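Local coordinates for NS3-like protein (PDB 6M40), which probably hydrolyses ATP and other ribonucleoside triphosphates and acts as an RNA helicase, this chain being the helicase portion of a longer viral protein, at residues W71-M75 / L85-T91; H93-L97 / H124-L128; M335-L340 / P360-Y366. All blocks are in the same frame, centred on the assembly; numbering follows the deposited sequence.

Contact 1: residues W71-M75 / L85-T91; sequences WVCAM and LARVVVT
Leu85 O lies 3.7 Å and Ala86 CB 3.3 Å from Cys73 SG. Arg87 lays its guanidinium over the Trp71 indole face (Trp71 chi1 m), a cation-pi contact with CZ 4.1 Å from the five-membered-ring centroid. From Val88 the chain runs parallel to 72-75 (axes 4.7 Å apart, 30°), Val72 opposite Val88 to Met75 opposite Thr91 (CA–CA 4.8 to 5.0 Å), with bridges at Cys73–Val89 and Ala74–Val90. Strand 72-75 is an edge strand of the six-stranded parallel RecA-like sheet of an NS3-type helicase, next to strand 88-92. Val88 N gives a weak hydrogen bond to Trp71 O (3.2 Å), and Cys73 N donates one to Val88 O (2.9 Å). Val89 CG1 meets Met75 CB (3.8 Å) on the face shared with Cys73; Val88, Val90, Val72 and Ala74 occupy the other, where helix 56-64 packs. Val90 N hydrogen-bonds to Cys73 O (3.1 Å) and Met75 N to Val90 O (3.0 Å). Thr91 OG1, chi1 t, donates a hydrogen bond to Met75 O (2.7 Å).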
loop_
_atom_site.group_PDB
_atom_site.type_symbol
_atom_site.label_atom_id
_atom_site.label_comp_id
_atom_site.label_asym_id
_atom_site.label_seq_id
_atom_site.Cartn_x
_atom_site.Cartn_y
_atom_site.Cartn_z
ATOM N N TRP A 71 11.497 -2.883 -26.376
ATOM C CA TRP A 71 10.506 -3.946 -26.173
ATOM C C TRP A 71 9.909 -3.873 -24.768
ATOM O O TRP A 71 10.237 -4.663 -23.879
ATOM C CB TRP A 71 11.138 -5.323 -26.387
ATOM C CG TRP A 71 11.397 -5.726 -27.799
ATOM C CD1 TRP A 71 12.252 -5.135 -28.674
ATOM C CD2 TRP A 71 10.829 -6.848 -28.486
ATOM N NE1 TRP A 71 12.240 -5.806 -29.872
ATOM C CE2 TRP A 71 11.375 -6.863 -29.782
ATOM C CE3 TRP A 71 9.906 -7.837 -28.134
ATOM C CZ2 TRP A 71 11.026 -7.824 -30.730
ATOM C CZ3 TRP A 71 9.561 -8.791 -29.079
ATOM C CH2 TRP A 71 10.119 -8.777 -30.359
ATOM N N VAL A 72 8.962 -2.956 -24.577
ATOM C CA VAL A 72 8.304 -2.764 -23.282
ATOM C C VAL A 72 6.821 -3.095 -23.418
ATOM O O VAL A 72 6.124 -2.504 -24.251
ATOM C CB VAL A 72 8.489 -1.332 -22.754
ATOM C CG1 VAL A 72 7.498 -1.041 -21.627
ATOM C CG2 VAL A 72 9.919 -1.118 -22.275
ATOM N N CYS A 73 6.337 -4.017 -22.581
ATOM C CA CYS A 73 4.940 -4.428 -22.564
ATOM C C CYS A 73 4.337 -4.202 -21.182
ATOM O O CYS A 73 5.024 -4.325 -20.165
ATOM C CB CYS A 73 4.773 -5.915 -22.931
ATOM S SG CYS A 73 4.944 -6.344 -24.682
ATOM N N ALA A 74 3.042 -3.903 -21.148
ATOM C CA ALA A 74 2.330 -3.677 -19.899
ATOM C C ALA A 74 1.465 -4.878 -19.535
ATOM O O ALA A 74 1.085 -5.689 -20.384
ATOM C CB ALA A 74 1.457 -2.421 -19.989
HETATM N N MSE A 75 1.146 -4.967 -18.248
HETATM C CA MSE A 75 0.306 -6.029 -17.723
HETATM C C MSE A 75 -0.657 -5.421 -16.711
HETATM O O MSE A 75 -0.342 -5.332 -15.530
HETATM C CB MSE A 75 1.162 -7.123 -17.080
HETATM C CG MSE A 75 0.455 -8.429 -16.870
HETATM SE SE MSE A 75 1.649 -9.870 -16.296
HETATM C CE MSE A 75 0.356 -11.317 -16.365
ATOM N N LEU A 85 5.222 -11.326 -27.779
ATOM C CA LEU A 85 6.243 -11.597 -26.776
ATOM C C LEU A 85 6.718 -10.260 -26.220
ATOM O O LEU A 85 6.246 -9.209 -26.654
ATOM C CB LEU A 85 7.397 -12.404 -27.378
ATOM C CG LEU A 85 8.147 -13.326 -26.410
ATOM C CD1 LEU A 85 7.233 -14.390 -25.806
ATOM C CD2 LEU A 85 9.333 -13.981 -27.111
ATOM N N ALA A 86 7.640 -10.294 -25.259
ATOM C CA ALA A 86 8.076 -9.077 -24.585
ATOM C C ALA A 86 9.425 -9.318 -23.919
ATOM O O ALA A 86 9.921 -10.444 -23.867
ATOM C CB ALA A 86 7.039 -8.618 -23.554
ATOM N N ARG A 87 10.012 -8.232 -23.402
ATOM C CA ARG A 87 11.288 -8.294 -22.689
ATOM C C ARG A 87 11.356 -7.424 -21.440
ATOM O O ARG A 87 12.263 -7.632 -20.629
ATOM C CB ARG A 87 12.445 -7.894 -23.614
ATOM C CG ARG A 87 13.153 -9.064 -24.279
ATOM C CD ARG A 87 14.620 -8.761 -24.559
ATOM N NE ARG A 87 14.811 -7.688 -25.533
ATOM C CZ ARG A 87 14.693 -7.843 -26.847
ATOM N NH1 ARG A 87 14.369 -9.022 -27.353
ATOM N NH2 ARG A 87 14.892 -6.814 -27.658
ATOM N N VAL A 88 10.460 -6.458 -21.250
ATOM C CA VAL A 88 10.382 -5.670 -20.022
ATOM C C VAL A 88 8.899 -5.445 -19.758
ATOM O O VAL A 88 8.236 -4.736 -20.522
ATOM C CB VAL A 88 11.126 -4.328 -20.118
ATOM C CG1 VAL A 88 10.566 -3.344 -19.099
ATOM C CG2 VAL A 88 12.620 -4.523 -19.899
ATOM N N VAL A 89 8.380 -6.032 -18.684
ATOM C CA VAL A 89 6.969 -5.915 -18.330
ATOM C C VAL A 89 6.843 -4.979 -17.138
ATOM O O VAL A 89 7.624 -5.071 -16.184
ATOM C CB VAL A 89 6.355 -7.295 -18.016
ATOM C CG1 VAL A 89 4.854 -7.170 -17.762
ATOM C CG2 VAL A 89 6.640 -8.270 -19.140
ATOM N N VAL A 90 5.879 -4.071 -17.193
ATOM C CA VAL A 90 5.518 -3.252 -16.049
ATOM C C VAL A 90 4.085 -3.589 -15.675
ATOM O O VAL A 90 3.219 -3.725 -16.547
ATOM C CB VAL A 90 5.670 -1.740 -16.326
ATOM C CG1 VAL A 90 7.105 -1.397 -16.663
ATOM C CG2 VAL A 90 4.733 -1.307 -17.429
ATOM N N THR A 91 3.836 -3.704 -14.379
ATOM C CA THR A 91 2.517 -4.039 -13.875
ATOM C C THR A 91 2.456 -3.560 -12.428
ATOM O O THR A 91 3.268 -2.731 -12.014
ATOM C CB THR A 91 2.258 -5.545 -14.052
ATOM O OG1 THR A 91 1.104 -5.942 -13.303
ATOM C CG2 THR A 91 3.465 -6.372 -13.636
#

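Contact 2: residues H93-L97 / H124-L128; sequences HQTLL and HTKVL
Two helices of the RecA-like ATPase domain meet here beside the helical C-terminal domain: helix 93-102, which directly follows strand 88-92, and helix 123-136, which comes soon after the strand leading into the DExH sequence (motif II) of this helicase family. Both segments are helical throughout; their axes come within 9.1 Å and cross at 49°, with N-to-C directions roughly alike. The register sets His93 against Thr125 (CA–CA 5.8 Å), Gln94 against His124 (5.9 Å) and Leu97 against Leu128 (5.8 Å), so successive turns of one helix face successive turns of the other.

At the N-terminal end, His93 (chi1 m) presents a ring face to the Thr125 methyl, a CH-pi contact with CG2 4.0 Å from the ring centroid; the Thr125 hydroxyl is hydrogen-bonded to Ser122. One turn on, Leu128 (chi1 t, chi2 p) fills the space between the helices. Its CD2 lies 3.5 Å from His93 O and 4.0 Å from His93 CB, and its CD1 is 4.0 Å from both Leu96 CD2 and Leu97 CD1. This packing is that of neighbouring helices on one side of a parallel alpha/beta sheet: Leu96 also rests on strand 48-53, while helix 362-371 of the C-terminal domain covers Leu97, His124 and Val127 through Leu369. Leu97, with the same t,p rotamer as Leu128, places CD2 3.9 Å from His124 CB. At the exposed side, Gln94 CG lies over the face of the His124 imidazole, 4.2 Å from its CD2, and the same imidazole meets the ring of Trp368.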
loop_
_atom_site.group_PDB
_atom_site.type_symbol
_atom_site.label_atom_id
_atom_site.label_comp_id
_atom_site.label_asym_id
_atom_site.label_seq_id
_atom_site.Cartn_x
_atom_site.Cartn_y
_atom_site.Cartn_z
ATOM N N HIS A 93 2.105 -4.614 -8.135
ATOM C CA HIS A 93 2.477 -5.678 -7.207
ATOM C C HIS A 93 1.500 -6.837 -7.308
ATOM O O HIS A 93 1.876 -7.969 -7.622
ATOM C CB HIS A 93 2.509 -5.152 -5.773
ATOM C CG HIS A 93 3.633 -4.198 -5.496
ATOM N ND1 HIS A 93 3.562 -3.237 -4.512
ATOM C CD2 HIS A 93 4.864 -4.080 -6.050
ATOM C CE1 HIS A 93 4.696 -2.560 -4.478
ATOM N NE2 HIS A 93 5.503 -3.053 -5.400
ATOM N N GLN A 94 0.228 -6.552 -7.040
ATOM C CA GLN A 94 -0.805 -7.576 -7.055
ATOM C C GLN A 94 -0.712 -8.453 -8.301
ATOM O O GLN A 94 -0.473 -9.660 -8.195
ATOM C CB GLN A 94 -2.181 -6.918 -6.941
ATOM C CG GLN A 94 -3.192 -7.746 -6.147
ATOM C CD GLN A 94 -4.331 -6.920 -5.576
ATOM O OE1 GLN A 94 -4.260 -5.690 -5.490
ATOM N NE2 GLN A 94 -5.391 -7.602 -5.173
ATOM N N THR A 95 -0.886 -7.881 -9.491
ATOM C CA THR A 95 -1.042 -8.776 -10.632
ATOM C C THR A 95 0.278 -9.381 -11.101
ATOM O O THR A 95 0.254 -10.279 -11.941
ATOM C CB THR A 95 -1.739 -8.105 -11.833
ATOM O OG1 THR A 95 -0.848 -7.226 -12.530
ATOM C CG2 THR A 95 -2.995 -7.360 -11.401
ATOM N N LEU A 96 1.424 -8.938 -10.586
ATOM C CA LEU A 96 2.637 -9.721 -10.784
ATOM C C LEU A 96 2.598 -10.972 -9.915
ATOM O O LEU A 96 2.892 -12.079 -10.380
ATOM C CB LEU A 96 3.887 -8.912 -10.455
ATOM C CG LEU A 96 5.188 -9.566 -10.975
ATOM C CD1 LEU A 96 6.366 -8.720 -10.608
ATOM C CD2 LEU A 96 5.432 -10.981 -10.478
ATOM N N LEU A 97 2.274 -10.806 -8.636
ATOM C CA LEU A 97 2.103 -11.961 -7.774
ATOM C C LEU A 97 1.158 -12.958 -8.427
ATOM O O LEU A 97 1.475 -14.147 -8.555
ATOM C CB LEU A 97 1.588 -11.528 -6.404
ATOM C CG LEU A 97 1.531 -12.649 -5.366
ATOM C CD1 LEU A 97 2.915 -13.234 -5.159
ATOM C CD2 LEU A 97 0.952 -12.160 -4.057
ATOM N N HIS A 124 -0.069 -8.597 -0.300
ATOM C CA HIS A 124 0.480 -9.100 -1.553
ATOM C C HIS A 124 1.881 -8.566 -1.786
ATOM O O HIS A 124 2.764 -9.319 -2.205
ATOM C CB HIS A 124 -0.477 -8.768 -2.689
ATOM C CG HIS A 124 -1.875 -9.223 -2.416
ATOM N ND1 HIS A 124 -2.680 -8.603 -1.486
ATOM C CD2 HIS A 124 -2.593 -10.264 -2.898
ATOM C CE1 HIS A 124 -3.846 -9.222 -1.428
ATOM N NE2 HIS A 124 -3.820 -10.231 -2.279
ATOM N N THR A 125 2.115 -7.285 -1.499
ATOM C CA THR A 125 3.477 -6.762 -1.562
ATOM C C THR A 125 4.418 -7.616 -0.721
ATOM O O THR A 125 5.505 -7.984 -1.172
ATOM C CB THR A 125 3.507 -5.308 -1.102
ATOM O OG1 THR A 125 2.473 -4.568 -1.761
ATOM C CG2 THR A 125 4.844 -4.678 -1.412
ATOM N N LYS A 126 3.992 -7.973 0.493
ATOM C CA LYS A 126 4.853 -8.706 1.412
ATOM C C LYS A 126 5.269 -10.049 0.830
ATOM O O LYS A 126 6.460 -10.356 0.743
ATOM C CB LYS A 126 4.137 -8.917 2.740
ATOM C CG LYS A 126 3.473 -7.688 3.337
ATOM C CD LYS A 126 4.417 -6.927 4.247
ATOM C CE LYS A 126 3.675 -5.958 5.141
ATOM N NZ LYS A 126 4.546 -5.510 6.260
ATOM N N VAL A 127 4.296 -10.875 0.445
ATOM C CA VAL A 127 4.632 -12.201 -0.056
ATOM C C VAL A 127 5.392 -12.085 -1.367
ATOM O O VAL A 127 6.301 -12.874 -1.646
ATOM C CB VAL A 127 3.364 -13.055 -0.201
ATOM C CG1 VAL A 127 2.548 -13.012 1.081
ATOM C CG2 VAL A 127 2.535 -12.573 -1.351
ATOM N N LEU A 128 5.038 -11.100 -2.196
ATOM C CA LEU A 128 5.793 -10.870 -3.423
ATOM C C LEU A 128 7.257 -10.588 -3.107
ATOM O O LEU A 128 8.159 -11.153 -3.735
ATOM C CB LEU A 128 5.172 -9.712 -4.204
ATOM C CG LEU A 128 5.783 -9.426 -5.570
ATOM C CD1 LEU A 128 5.726 -10.647 -6.486
ATOM C CD2 LEU A 128 5.041 -8.254 -6.191
#

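Contact 3: residues M335-L340 / P360-Y366; sequences MCLRAL and PSKDQVY
Ala339, Leu340 and Pro360 bury the most surface, each covered by a little over 60 Å², with Val365 close behind. Residues 335-339 form the C-terminal turn of helix 328-339 and residues 362-366 the start of helix 362-371; the two axes approach to 9.0 Å at 133°, running in largely opposite directions. Ala339 is the point of tightest backbone approach, its CA only 4.7 Å from Lys362 CA. Its small CB points at the start of the second helix, 3.8 Å from Pro360 O, 3.7 Å from Lys362 N and 3.9 Å from Val365 CG1. Leu340, just past the helix end (chi1 m, chi2 t), sends CD2 to Tyr366 CE1 (3.7 Å), Val365 CG2 (4.2 Å) and Lys362 CG (4.2 Å). Pro360 CD meets CE of Met335 (selenomethionine) at 3.3 Å, while Val365 CG1 also lies 4.2 Å from Cys336 CA. The contact is apolar, and polar groups of the second segment are satisfied away from the interface: Ser361, the N-cap of helix 362-371, hydrogen-bonds through N to Gln364 OE1 (3.0 Å) and through OG to Ala386 O. Helix 377-383 packs against Met335, Cys336 and Gln364. These two helices, packed at 133° around Ala339, lie in the mainly helical C-terminal domain, the third domain beside the two RecA-like domains, as in flavivirus NS3 helicases.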
loop_
_atom_site.group_PDB
_atom_site.type_symbol
_atom_site.label_atom_id
_atom_site.label_comp_id
_atom_site.label_asym_id
_atom_site.label_seq_id
_atom_site.Cartn_x
_atom_site.Cartn_y
_atom_site.Cartn_z
HETATM N N MSE A 335 0.658 -15.723 7.369
HETATM C CA MSE A 335 -0.069 -16.952 7.081
HETATM C C MSE A 335 0.362 -17.509 5.725
HETATM O O MSE A 335 0.643 -18.694 5.597
HETATM C CB MSE A 335 -1.574 -16.708 7.116
HETATM C CG MSE A 335 -2.148 -16.632 8.517
HETATM SE SE MSE A 335 -4.043 -16.145 8.456
HETATM C CE MSE A 335 -4.795 -17.802 7.665
ATOM N N CYS A 336 0.428 -16.634 4.719
ATOM C CA CYS A 336 0.878 -17.052 3.396
ATOM C C CYS A 336 2.342 -17.449 3.406
ATOM O O CYS A 336 2.727 -18.424 2.761
ATOM C CB CYS A 336 0.687 -15.929 2.375
ATOM S SG CYS A 336 -0.973 -15.286 2.236
ATOM N N LEU A 337 3.180 -16.672 4.095
ATOM C CA LEU A 337 4.607 -16.964 4.127
ATOM C C LEU A 337 4.879 -18.299 4.802
ATOM O O LEU A 337 5.829 -18.994 4.434
ATOM C CB LEU A 337 5.353 -15.837 4.844
ATOM C CG LEU A 337 5.413 -14.471 4.147
ATOM C CD1 LEU A 337 5.796 -13.358 5.126
ATOM C CD2 LEU A 337 6.395 -14.495 2.992
ATOM N N ARG A 338 4.050 -18.688 5.776
ATOM C CA ARG A 338 4.308 -19.943 6.472
ATOM C C ARG A 338 3.918 -21.142 5.614
ATOM O O ARG A 338 4.632 -22.151 5.592
ATOM C CB ARG A 338 3.568 -19.971 7.810
ATOM C CG ARG A 338 4.047 -21.086 8.709
ATOM C CD ARG A 338 3.418 -21.024 10.073
ATOM N NE ARG A 338 4.147 -20.176 11.010
ATOM C CZ ARG A 338 3.767 -19.978 12.269
ATOM N NH1 ARG A 338 2.659 -20.550 12.723
ATOM N NH2 ARG A 338 4.471 -19.196 13.070
ATOM N N ALA A 339 2.774 -21.055 4.925
ATOM C CA ALA A 339 2.378 -22.102 3.990
ATOM C C ALA A 339 3.436 -22.323 2.922
ATOM O O ALA A 339 3.740 -23.469 2.568
ATOM C CB ALA A 339 1.039 -21.746 3.345
ATOM N N LEU A 340 3.996 -21.241 2.385
ATOM C CA LEU A 340 5.057 -21.332 1.395
ATOM C C LEU A 340 6.432 -21.534 2.016
ATOM O O LEU A 340 7.421 -21.575 1.277
ATOM C CB LEU A 340 5.078 -20.071 0.534
ATOM C CG LEU A 340 3.764 -19.579 -0.073
ATOM C CD1 LEU A 340 3.874 -18.095 -0.341
ATOM C CD2 LEU A 340 3.414 -20.313 -1.354
ATOM N N PRO A 360 -3.645 -22.038 6.777
ATOM C CA PRO A 360 -3.959 -22.468 5.413
ATOM C C PRO A 360 -2.835 -23.314 4.842
ATOM O O PRO A 360 -1.715 -23.354 5.361
ATOM C CB PRO A 360 -4.123 -21.151 4.650
ATOM C CG PRO A 360 -3.280 -20.176 5.413
ATOM C CD PRO A 360 -3.341 -20.599 6.855
ATOM N N SER A 361 -3.161 -24.027 3.778
ATOM C CA SER A 361 -2.214 -24.877 3.080
ATOM C C SER A 361 -1.683 -24.143 1.863
ATOM O O SER A 361 -2.319 -23.215 1.350
ATOM C CB SER A 361 -2.885 -26.181 2.677
ATOM O OG SER A 361 -4.194 -25.925 2.203
ATOM N N LYS A 362 -0.499 -24.559 1.420
ATOM C CA LYS A 362 0.146 -23.957 0.264
ATOM C C LYS A 362 -0.873 -23.612 -0.824
ATOM O O LYS A 362 -0.849 -22.504 -1.368
ATOM C CB LYS A 362 1.230 -24.897 -0.267
ATOM C CG LYS A 362 2.124 -24.329 -1.362
ATOM C CD LYS A 362 3.237 -25.311 -1.750
ATOM C CE LYS A 362 4.105 -24.735 -2.867
ATOM N NZ LYS A 362 4.771 -25.756 -3.722
ATOM N N ASP A 363 -1.811 -24.516 -1.111
ATOM C CA ASP A 363 -2.724 -24.284 -2.225
ATOM C C ASP A 363 -3.892 -23.375 -1.855
ATOM O O ASP A 363 -4.343 -22.593 -2.696
ATOM C CB ASP A 363 -3.252 -25.611 -2.789
ATOM C CG ASP A 363 -3.145 -26.759 -1.817
ATOM O OD1 ASP A 363 -3.521 -26.584 -0.648
ATOM O OD2 ASP A 363 -2.695 -27.841 -2.231
ATOM N N GLN A 364 -4.394 -23.445 -0.624
ATOM C CA GLN A 364 -5.375 -22.450 -0.218
ATOM C C GLN A 364 -4.844 -21.031 -0.367
ATOM O O GLN A 364 -5.620 -20.131 -0.671
ATOM C CB GLN A 364 -5.818 -22.654 1.223
ATOM C CG GLN A 364 -6.509 -23.970 1.516
ATOM C CD GLN A 364 -6.961 -24.060 2.958
ATOM O OE1 GLN A 364 -6.146 -24.229 3.860
ATOM N NE2 GLN A 364 -8.261 -23.929 3.184
ATOM N N VAL A 365 -3.537 -20.807 -0.168
ATOM C CA VAL A 365 -3.033 -19.448 -0.337
ATOM C C VAL A 365 -2.698 -19.176 -1.799
ATOM O O VAL A 365 -2.792 -18.032 -2.235
ATOM C CB VAL A 365 -1.841 -19.150 0.603
ATOM C CG1 VAL A 365 -2.053 -19.746 2.005
ATOM C CG2 VAL A 365 -0.494 -19.589 0.018
ATOM N N TYR A 366 -2.375 -20.206 -2.593
ATOM C CA TYR A 366 -2.273 -20.032 -4.030
ATOM C C TYR A 366 -3.610 -19.617 -4.610
ATOM O O TYR A 366 -3.710 -18.610 -5.328
ATOM C CB TYR A 366 -1.797 -21.317 -4.690
ATOM C CG TYR A 366 -0.292 -21.399 -4.903
ATOM C CD1 TYR A 366 0.560 -20.354 -4.537
ATOM C CD2 TYR A 366 0.278 -22.508 -5.510
ATOM C CE1 TYR A 366 1.918 -20.423 -4.754
ATOM C CE2 TYR A 366 1.648 -22.578 -5.730
ATOM C CZ TYR A 366 2.455 -21.534 -5.354
ATOM O OH TYR A 366 3.810 -21.627 -5.582
#

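In the fold
The three contacts follow one another along the chain, each closing before the next opens, and run from the edge of the ATPase domain into the helical domain. Contacts 1 and 2, with centres about 17 Å apart, are joined by the direct passage of strand 88-92 into helix 93-102, and touch where Met75 and Thr91 meet Thr95 and Leu96. Contact 3 lies about 14 Å from contact 2, centre to centre, and helix 123-136 lies at the interface, with Val127 against Cys336 and Leu337 of helix 328-339. Contacts 1 and 3 are about 28 Å apart between centres and do not touch. Contact 2 thus links the parallel sheet of the RecA-like domain to the C-terminal helices.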